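Local structure of fructooligosaccharide ABC transporter substrate-binding protein FusA (5G5Y) at residues E21-Q26 with Y343-Q348; R27-K30 with V34-D37; D308-T313 with K324-Q329. The protein captures short- and long-chain fructooligosaccharides, preferring tetrasaccharides and larger, and serves as the solute-binding component of the FusABC-MsmK import complex. One frame throughout, in Å; residues are numbered along the deposited sequence.

Contact 1: residues E21-Q26 with Y343-Q348; sequences EKLILQ and YGDDKQ. With GOL (glycerol), chain N.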
loop_
_atom_site.group_PDB
_atom_site.type_symbol
_atom_site.label_atom_id
_atom_site.label_comp_id
_atom_site.label_asym_id
_atom_site.label_seq_id
_atom_site.Cartn_x
_atom_site.Cartn_y
_atom_site.Cartn_z
ATOM N N GLU A 21 -14.985 7.698 -24.660
ATOM C CA GLU A 21 -14.182 8.827 -25.139
ATOM C C GLU A 21 -12.672 8.726 -24.771
ATOM O O GLU A 21 -11.887 9.565 -25.188
ATOM C CB GLU A 21 -14.770 10.147 -24.620
ATOM C CG GLU A 21 -16.163 10.405 -25.173
ATOM C CD GLU A 21 -16.772 11.713 -24.682
ATOM O OE1 GLU A 21 -16.042 12.529 -24.095
ATOM O OE2 GLU A 21 -17.997 11.907 -24.872
ATOM N N LYS A 22 -12.291 7.734 -23.964
ATOM C CA LYS A 22 -10.884 7.417 -23.691
ATOM C C LYS A 22 -10.259 6.642 -24.852
ATOM O O LYS A 22 -10.855 5.716 -25.376
ATOM C CB LYS A 22 -10.760 6.573 -22.426
ATOM C CG LYS A 22 -11.105 7.327 -21.182
ATOM C CD LYS A 22 -10.807 6.546 -19.901
ATOM C CE LYS A 22 -11.096 7.400 -18.694
ATOM N NZ LYS A 22 -11.002 6.710 -17.365
ATOM N N LEU A 23 -9.054 7.055 -25.240
ATOM C CA LEU A 23 -8.300 6.416 -26.322
ATOM C C LEU A 23 -8.070 4.905 -26.092
ATOM O O LEU A 23 -8.206 4.067 -27.034
ATOM C CB LEU A 23 -7.004 7.195 -26.582
ATOM C CG LEU A 23 -6.141 6.753 -27.743
ATOM C CD1 LEU A 23 -6.911 6.608 -29.065
ATOM C CD2 LEU A 23 -4.992 7.740 -27.917
ATOM N N ILE A 24 -7.760 4.528 -24.852
ATOM C CA ILE A 24 -7.610 3.097 -24.536
ATOM C C ILE A 24 -8.866 2.308 -24.905
ATOM O O ILE A 24 -8.793 1.220 -25.497
ATOM C CB ILE A 24 -7.220 2.881 -23.039
ATOM C CG1 ILE A 24 -5.740 3.253 -22.799
ATOM C CG2 ILE A 24 -7.416 1.445 -22.635
ATOM C CD1 ILE A 24 -5.358 3.321 -21.320
ATOM N N LEU A 25 -10.039 2.808 -24.556
ATOM C CA LEU A 25 -11.239 2.018 -24.800
ATOM C C LEU A 25 -11.687 2.029 -26.279
ATOM O O LEU A 25 -12.339 1.101 -26.739
ATOM C CB LEU A 25 -12.343 2.462 -23.871
ATOM C CG LEU A 25 -11.951 2.166 -22.413
ATOM C CD1 LEU A 25 -12.936 2.842 -21.495
ATOM C CD2 LEU A 25 -11.923 0.661 -22.150
ATOM N N GLN A 26 -11.345 3.096 -26.989
ATOM C CA GLN A 26 -11.548 3.200 -28.459
ATOM C C GLN A 26 -10.746 2.160 -29.204
ATOM O O GLN A 26 -11.295 1.421 -30.032
ATOM C CB GLN A 26 -11.145 4.602 -28.937
ATOM C CG GLN A 26 -12.191 5.610 -28.547
ATOM C CD GLN A 26 -11.738 7.048 -28.649
ATOM O OE1 GLN A 26 -10.663 7.351 -29.154
ATOM N NE2 GLN A 26 -12.556 7.941 -28.147
ATOM N N TYR A 343 -0.442 6.011 -25.156
ATOM C CA TYR A 343 0.486 6.602 -26.109
ATOM C C TYR A 343 -0.307 7.024 -27.341
ATOM O O TYR A 343 -1.430 6.538 -27.568
ATOM C CB TYR A 343 1.505 5.533 -26.567
ATOM C CG TYR A 343 0.852 4.403 -27.341
ATOM C CD1 TYR A 343 0.306 3.299 -26.672
ATOM C CD2 TYR A 343 0.677 4.484 -28.739
ATOM C CE1 TYR A 343 -0.356 2.296 -27.363
ATOM C CE2 TYR A 343 0.034 3.474 -29.440
ATOM C CZ TYR A 343 -0.487 2.386 -28.737
ATOM O OH TYR A 343 -1.129 1.393 -29.403
ATOM N N GLY A 344 0.313 7.887 -28.152
ATOM C CA GLY A 344 -0.138 8.153 -29.525
ATOM C C GLY A 344 -1.302 9.114 -29.701
ATOM O O GLY A 344 -1.792 9.269 -30.823
ATOM N N ASP A 345 -1.760 9.769 -28.639
ATOM C CA ASP A 345 -2.828 10.765 -28.781
ATOM C C ASP A 345 -2.251 12.080 -29.324
ATOM O O ASP A 345 -1.316 12.637 -28.746
ATOM C CB ASP A 345 -3.541 11.036 -27.456
ATOM C CG ASP A 345 -4.971 11.615 -27.647
ATOM O OD1 ASP A 345 -5.347 12.006 -28.785
ATOM O OD2 ASP A 345 -5.721 11.678 -26.651
ATOM N N ASP A 346 -2.822 12.576 -30.426
ATOM C CA ASP A 346 -2.495 13.930 -30.912
ATOM C C ASP A 346 -3.360 15.069 -30.312
ATOM O O ASP A 346 -3.125 16.214 -30.628
ATOM C CB ASP A 346 -2.502 13.983 -32.450
ATOM C CG ASP A 346 -3.886 13.793 -33.055
ATOM O OD1 ASP A 346 -4.891 13.757 -32.313
ATOM O OD2 ASP A 346 -3.974 13.673 -34.294
ATOM N N LYS A 347 -4.335 14.768 -29.452
ATOM C CA LYS A 347 -5.221 15.800 -28.868
ATOM C C LYS A 347 -4.890 16.204 -27.430
ATOM O O LYS A 347 -5.461 17.163 -26.905
ATOM C CB LYS A 347 -6.678 15.334 -28.906
ATOM C CG LYS A 347 -7.187 14.871 -30.269
ATOM C CD LYS A 347 -8.626 14.372 -30.171
ATOM C CE LYS A 347 -9.234 14.023 -31.518
ATOM N NZ LYS A 347 -8.782 12.706 -32.075
ATOM N N GLN A 348 -4.013 15.445 -26.767
ATOM C CA GLN A 348 -3.523 15.786 -25.432
ATOM C C GLN A 348 -2.202 15.046 -25.193
ATOM O O GLN A 348 -1.763 14.269 -26.034
ATOM C CB GLN A 348 -4.572 15.473 -24.322
ATOM C CG GLN A 348 -4.780 13.991 -24.038
ATOM C CD GLN A 348 -6.014 13.622 -23.204
ATOM O OE1 GLN A 348 -6.560 12.520 -23.357
ATOM N NE2 GLN A 348 -6.431 14.489 -22.317
HETATM C C1 GOL N . -11.136 11.390 -27.749
HETATM O O1 GOL N . -11.954 10.537 -28.539
HETATM C C2 GOL N . -9.673 10.982 -27.916
HETATM O O2 GOL N . -9.494 9.621 -28.340
HETATM C C3 GOL N . -8.921 11.210 -26.617
HETATM O O3 GOL N . -8.174 12.411 -26.840
#
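Leu23 lays its CD2 methyl against the base of the Asp345 side chain, with Leu23 CD2 3.6 Å from Asp345 CB. The two side chains run obliquely past one another. The same methyl touches the backbone just before the aspartate, where Leu23 CD2 is 3.8 Å from Tyr343 O. Leu23 has CG anti to the backbone N (chi1 -175°), which carries the branch out from the first turn of helix 23-32 to the loop. Lys22 is the N-cap residue of this helix.

No direct polar bond joins the two segments. A glycerol, probably from the crystallisation liquor, spans the gap instead. The side-chain amide of Gln26 takes it with both ends. Gln26 NE2 donates to glycerol O1 at 2.7 Å, nearly straight at 168°, and glycerol O2 donates to Gln26 OE1, also at 2.7 Å. At the far end, glycerol O3 donates to Asp345 OD2 at 2.6 Å. Gln26 NE2 also bonds Asn20 O, which helps fix the rotation of the amide.

The other carboxylate oxygen works within the loop. Asp345 OD1 accepts from Lys347 N at 3.0 Å, an Asx turn. The N-H comes from above the carboxylate plane, 66° out of it. Asp345 N is held in turn by Asn350 OD1. Next to the leucine contact, Tyr343 O accepts a hydrogen bond from Arg27 NH2, and the Tyr343 ring makes a cation-pi contact with Arg27.

The direct contact is thus one leucine methyl on a small surface patch. The polar bridge across it depends on a small polyol, so in the absence of glycerol the Gln26 amide and the Asp345 carboxylate would probably be hydrated.

Contact 2: residues R27-K30 with V34-D37; sequences RLEK and VHID. With ZN (zinc ion), chain F; ZN (zinc ion), chain L.
The imidazole of His35 and the carboxylate of Glu29 stand nearly at right angles, their planes 80° apart. Glu29 OE2 lies at the edge of the His35 ring, in its plane, while Glu29 OE1 approaches that ring obliquely. A zinc ion joins the two groups. It is bound by Glu29 OE2 at 2.0 Å and by His35 ND1 at 2.1 Å.

His35 ND1 gives its lone pair to the zinc and has no hydrogen to offer either carboxylate oxygen, so the close approach is not a hydrogen bond. Glu29 OE2 and His35 ND1 are 3.4 Å apart as neighbouring ligands of the zinc. Both residues hold CG anti to the backbone N (chi1 178° for Glu29 and 177° for His35). The glutamate chain is extended, which lets it reach from the helix to the strand. On the way its methylene packs on the strand backbone, with Glu29 CG 3.3 Å from Val34 O.

A water adds a second bridge. It is 2.7 Å from Glu29 OE1, to which it probably donates, and accepts from Ile36 N at 3.0 Å. Glu29 OE2 is the close zinc ligand. Glu29 OE1 stays near the ion and also meets the water. Further along the strand, Asp37 OD1 binds another zinc ion at 2.1 Å. Five waters complete the six ligands modelled around that ion, and one also donates to Asp37 OD2.

Val34 packs on Leu321 and Ile36 on Trp325, both of helix 319-329, and both side chains touch strand 3-10. Thr32 OG1 accepts from Val34 N at the turn. Helix 23-32 leads directly into strand 34-41, so Glu29 and His35 join the helix and second strand of a beta-alpha-beta unit, strand 34-41 being an outermost strand, within the chain, of the sheet that also contains strands 3-10, 61-63 and 310-312.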
loop_
_atom_site.group_PDB
_atom_site.type_symbol
_atom_site.label_atom_id
_atom_site.label_comp_id
_atom_site.label_asym_id
_atom_site.label_seq_id
_atom_site.Cartn_x
_atom_site.Cartn_y
_atom_site.Cartn_z
ATOM N N ARG A 27 -9.462 2.044 -28.847
ATOM C CA ARG A 27 -8.612 0.999 -29.404
ATOM C C ARG A 27 -9.068 -0.394 -29.002
ATOM O O ARG A 27 -9.074 -1.308 -29.828
ATOM C CB ARG A 27 -7.144 1.182 -28.987
ATOM C CG ARG A 27 -6.513 2.441 -29.537
ATOM C CD ARG A 27 -5.011 2.364 -29.420
ATOM N NE ARG A 27 -4.336 3.602 -29.835
ATOM C CZ ARG A 27 -3.604 4.391 -29.064
ATOM N NH1 ARG A 27 -3.418 4.148 -27.755
ATOM N NH2 ARG A 27 -3.033 5.462 -29.619
ATOM N N LEU A 28 -9.417 -0.566 -27.724
ATOM C CA LEU A 28 -9.912 -1.834 -27.263
ATOM C C LEU A 28 -11.136 -2.341 -28.018
ATOM O O LEU A 28 -11.206 -3.527 -28.337
ATOM C CB LEU A 28 -10.238 -1.795 -25.790
ATOM C CG LEU A 28 -10.548 -3.139 -25.158
ATOM C CD1 LEU A 28 -9.234 -3.971 -25.016
ATOM C CD2 LEU A 28 -11.205 -2.874 -23.825
ATOM N N GLU A 29 -12.118 -1.473 -28.268
ATOM C CA GLU A 29 -13.306 -1.894 -28.991
ATOM C C GLU A 29 -12.943 -2.357 -30.394
ATOM O O GLU A 29 -13.527 -3.310 -30.869
ATOM C CB GLU A 29 -14.377 -0.796 -29.043
ATOM C CG GLU A 29 -15.604 -1.208 -29.832
ATOM C CD GLU A 29 -16.762 -0.251 -29.708
ATOM O OE1 GLU A 29 -16.788 0.593 -28.771
ATOM O OE2 GLU A 29 -17.682 -0.405 -30.567
ATOM N N LYS A 30 -12.002 -1.694 -31.051
ATOM C CA LYS A 30 -11.574 -2.135 -32.376
ATOM C C LYS A 30 -10.995 -3.535 -32.322
ATOM O O LYS A 30 -11.223 -4.330 -33.227
ATOM C CB LYS A 30 -10.541 -1.195 -32.991
ATOM C CG LYS A 30 -11.119 0.053 -33.608
ATOM C CD LYS A 30 -9.998 1.028 -33.940
ATOM C CE LYS A 30 -10.458 2.164 -34.848
ATOM N NZ LYS A 30 -11.431 3.041 -34.150
ATOM N N VAL A 34 -16.219 -5.602 -29.202
ATOM C CA VAL A 34 -17.245 -5.494 -28.209
ATOM C C VAL A 34 -17.452 -4.026 -27.827
ATOM O O VAL A 34 -16.520 -3.323 -27.464
ATOM C CB VAL A 34 -16.932 -6.316 -26.930
ATOM C CG1 VAL A 34 -18.091 -6.221 -25.946
ATOM C CG2 VAL A 34 -16.658 -7.793 -27.256
ATOM N N HIS A 35 -18.690 -3.571 -27.925
ATOM C CA HIS A 35 -19.061 -2.216 -27.521
ATOM C C HIS A 35 -19.532 -2.284 -26.087
ATOM O O HIS A 35 -20.446 -3.028 -25.804
ATOM C CB HIS A 35 -20.208 -1.676 -28.379
ATOM C CG HIS A 35 -20.650 -0.320 -27.951
ATOM N ND1 HIS A 35 -20.022 0.818 -28.380
ATOM C CD2 HIS A 35 -21.568 0.076 -27.038
ATOM C CE1 HIS A 35 -20.556 1.868 -27.787
ATOM N NE2 HIS A 35 -21.497 1.442 -26.968
ATOM N N ILE A 36 -18.880 -1.558 -25.191
ATOM C CA ILE A 36 -19.310 -1.448 -23.810
ATOM C C ILE A 36 -20.221 -0.244 -23.643
ATOM O O ILE A 36 -19.854 0.884 -23.992
ATOM C CB ILE A 36 -18.132 -1.319 -22.822
ATOM C CG1 ILE A 36 -17.120 -2.468 -23.046
ATOM C CG2 ILE A 36 -18.652 -1.357 -21.377
ATOM C CD1 ILE A 36 -17.723 -3.859 -22.884
ATOM N N ASP A 37 -21.399 -0.511 -23.112
ATOM C CA ASP A 37 -22.309 0.520 -22.705
ATOM C C ASP A 37 -22.062 0.778 -21.215
ATOM O O ASP A 37 -22.455 -0.033 -20.364
ATOM C CB ASP A 37 -23.764 0.136 -22.947
ATOM C CG ASP A 37 -24.701 1.270 -22.590
ATOM O OD1 ASP A 37 -24.232 2.413 -22.594
ATOM O OD2 ASP A 37 -25.883 1.038 -22.345
HETATM ZN ZN ZN F . -19.083 0.997 -30.222
HETATM ZN ZN ZN L . -25.248 4.161 -22.083
HETATM O O HOH W 1 -16.640 0.235 -26.063
HETATM O O HOH W 2 -27.230 3.565 -22.628
HETATM O O HOH W 3 -26.500 6.023 -21.166
HETATM O O HOH W 4 -24.754 5.401 -24.000
HETATM O O HOH W 5 -23.348 5.456 -21.556
HETATM O O HOH W 6 -25.862 3.478 -20.070
#

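Contact 3: residues D308-T313 with K324-Q329; sequences DKMVIT and KWIDAQ
Met310 and Ile326 meet tip to tip. Met310 CE lies 3.7 Å from Ile326 CG1, and Met310 SD is 3.9 Å from the same carbon. The thioether chain leaves the strand with CG anti to the backbone N and bends at chi2 (134°), which brings the methyl up to the end of the isoleucine. Met310 CE also reaches the indole of Trp325, 4.1 Å from Trp325 CZ3, at an oblique approach. Ile312 adds a further methyl: Ile312 CD1 is 4.0 Å from Ile326 CD1, the two chains crossing at a slant.

This is helix-on-sheet packing in one lobe of the solute-binding protein. Helix 324-329 runs almost antiparallel to strand 310-312, at 167°, with the axes 11.3 Å apart. The strand is one of the two outermost of its four-stranded sheet within the chain. Met310 and Ile312 point to the helix. Val311 points away from the helix, and its side chain touches Leu72 of helix 69-77. Lys309, a substrate-binding residue, forms a classic beta bulge with Met310 opposite Phe119.

Gln329 folds back over one face of the indole. Gln329 NE2 donates to Trp325 O at 2.8 Å and lies over the centre of that ring face, 3.4 Å above the plane. Asn338 ND2 holds Gln329 OE1, and Phe7 meets Trp325 edge-to-face.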
loop_
_atom_site.group_PDB
_atom_site.type_symbol
_atom_site.label_atom_id
_atom_site.label_comp_id
_atom_site.label_asym_id
_atom_site.label_seq_id
_atom_site.Cartn_x
_atom_site.Cartn_y
_atom_site.Cartn_z
ATOM N N ASP A 308 -10.605 -7.463 -5.819
ATOM C CA ASP A 308 -11.725 -7.186 -6.697
ATOM C C ASP A 308 -11.625 -5.862 -7.431
ATOM O O ASP A 308 -11.830 -4.783 -6.859
ATOM C CB ASP A 308 -13.024 -7.246 -5.895
ATOM C CG ASP A 308 -14.202 -6.715 -6.653
ATOM O OD1 ASP A 308 -14.254 -6.813 -7.926
ATOM O OD2 ASP A 308 -15.102 -6.205 -5.951
ATOM N N LYS A 309 -11.295 -5.946 -8.702
ATOM C CA LYS A 309 -11.528 -4.863 -9.617
ATOM C C LYS A 309 -12.510 -5.221 -10.728
ATOM O O LYS A 309 -12.647 -4.450 -11.677
ATOM C CB LYS A 309 -10.216 -4.359 -10.199
ATOM C CG LYS A 309 -9.348 -3.604 -9.240
ATOM C CD LYS A 309 -9.951 -2.345 -8.650
ATOM C CE LYS A 309 -8.981 -1.758 -7.649
ATOM N NZ LYS A 309 -9.265 -0.329 -7.446
ATOM N N MET A 310 -13.160 -6.376 -10.635
ATOM C CA MET A 310 -14.270 -6.730 -11.536
ATOM C C MET A 310 -14.980 -7.931 -11.009
ATOM O O MET A 310 -14.332 -8.882 -10.621
ATOM C CB MET A 310 -13.788 -7.069 -12.931
ATOM C CG MET A 310 -14.889 -7.135 -13.977
ATOM S SD MET A 310 -14.365 -6.253 -15.437
ATOM C CE MET A 310 -15.748 -6.544 -16.567
ATOM N N VAL A 311 -16.315 -7.873 -10.967
ATOM C CA VAL A 311 -17.172 -9.010 -10.676
ATOM C C VAL A 311 -18.188 -9.187 -11.827
ATOM O O VAL A 311 -18.492 -8.252 -12.551
ATOM C CB VAL A 311 -17.930 -8.863 -9.360
ATOM C CG1 VAL A 311 -16.987 -8.861 -8.161
ATOM C CG2 VAL A 311 -18.796 -7.610 -9.327
ATOM N N ILE A 312 -18.689 -10.400 -11.985
ATOM C CA ILE A 312 -19.657 -10.700 -13.020
ATOM C C ILE A 312 -20.975 -10.990 -12.311
ATOM O O ILE A 312 -21.023 -11.810 -11.366
ATOM C CB ILE A 312 -19.192 -11.890 -13.850
ATOM C CG1 ILE A 312 -17.950 -11.497 -14.672
ATOM C CG2 ILE A 312 -20.350 -12.392 -14.747
ATOM C CD1 ILE A 312 -17.377 -12.656 -15.489
ATOM N N THR A 313 -22.049 -10.346 -12.768
ATOM C CA THR A 313 -23.338 -10.490 -12.088
ATOM C C THR A 313 -24.111 -11.697 -12.556
ATOM O O THR A 313 -23.867 -12.244 -13.653
ATOM C CB THR A 313 -24.260 -9.288 -12.289
ATOM O OG1 THR A 313 -24.648 -9.247 -13.659
ATOM C CG2 THR A 313 -23.568 -8.021 -11.916
ATOM N N LYS A 324 -13.528 -13.382 -22.024
ATOM C CA LYS A 324 -12.576 -12.991 -23.042
ATOM C C LYS A 324 -12.257 -11.509 -23.079
ATOM O O LYS A 324 -11.102 -11.137 -23.297
ATOM C CB LYS A 324 -13.013 -13.531 -24.436
ATOM C CG LYS A 324 -12.894 -15.045 -24.464
ATOM C CD LYS A 324 -13.369 -15.706 -25.779
ATOM C CE LYS A 324 -13.006 -17.186 -25.709
ATOM N NZ LYS A 324 -13.487 -17.888 -26.937
ATOM N N TRP A 325 -13.252 -10.657 -22.879
ATOM C CA TRP A 325 -13.039 -9.225 -22.764
ATOM C C TRP A 325 -12.154 -8.954 -21.533
ATOM O O TRP A 325 -11.168 -8.206 -21.622
ATOM C CB TRP A 325 -14.378 -8.472 -22.630
ATOM C CG TRP A 325 -14.228 -7.014 -22.711
ATOM C CD1 TRP A 325 -14.356 -6.255 -23.821
ATOM C CD2 TRP A 325 -13.875 -6.106 -21.637
ATOM N NE1 TRP A 325 -14.118 -4.936 -23.529
ATOM C CE2 TRP A 325 -13.798 -4.817 -22.201
ATOM C CE3 TRP A 325 -13.577 -6.268 -20.279
ATOM C CZ2 TRP A 325 -13.475 -3.680 -21.445
ATOM C CZ3 TRP A 325 -13.236 -5.141 -19.526
ATOM C CH2 TRP A 325 -13.214 -3.860 -20.104
ATOM N N ILE A 326 -12.469 -9.584 -20.422
ATOM C CA ILE A 326 -11.650 -9.388 -19.188
ATOM C C ILE A 326 -10.228 -9.904 -19.443
ATOM O O ILE A 326 -9.214 -9.238 -19.089
ATOM C CB ILE A 326 -12.265 -10.066 -17.954
ATOM C CG1 ILE A 326 -13.594 -9.412 -17.606
ATOM C CG2 ILE A 326 -11.326 -9.943 -16.723
ATOM C CD1 ILE A 326 -14.474 -10.194 -16.659
ATOM N N ASP A 327 -10.107 -11.063 -20.089
ATOM C CA ASP A 327 -8.756 -11.570 -20.364
ATOM C C ASP A 327 -7.860 -10.653 -21.237
ATOM O O ASP A 327 -6.634 -10.595 -21.003
ATOM C CB ASP A 327 -8.770 -12.988 -20.884
ATOM C CG ASP A 327 -7.453 -13.676 -20.661
ATOM O OD1 ASP A 327 -6.984 -13.697 -19.485
ATOM O OD2 ASP A 327 -6.870 -14.127 -21.667
ATOM N N ALA A 328 -8.456 -9.874 -22.147
ATOM C CA ALA A 328 -7.706 -8.937 -22.967
ATOM C C ALA A 328 -7.053 -7.864 -22.054
ATOM O O ALA A 328 -6.001 -7.325 -22.391
ATOM C CB ALA A 328 -8.616 -8.329 -23.996
ATOM N N GLN A 329 -7.655 -7.600 -20.885
ATOM C CA GLN A 329 -7.117 -6.598 -19.953
ATOM C C GLN A 329 -5.829 -7.089 -19.273
ATOM O O GLN A 329 -5.018 -6.257 -18.858
ATOM C CB GLN A 329 -8.109 -6.173 -18.899
ATOM C CG GLN A 329 -9.524 -5.923 -19.404
ATOM C CD GLN A 329 -9.575 -5.056 -20.660
ATOM O OE1 GLN A 329 -8.982 -3.984 -20.708
ATOM N NE2 GLN A 329 -10.263 -5.541 -21.701
#

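Contacts 1 and 2 share helix 23-32 and touch where Arg27 meets Tyr343. Contact 1 is a surface contact, and contact 2 is partly buried. Contact 3 lies in the core, with all its touching residues buried. The chemistry follows this order. A methyl contact and a glycerol bridge join 21-26 to 343-348, a zinc ion and a water join 27-30 to 34-37, and apolar side chains alone join 308-313 to 324-329. Contacts 2 and 3 reach the same sheet from its two outermost strands. Leu28, Val34 and Ile36 pack on Trp325, linking them. Contact 1 stands apart from contact 3.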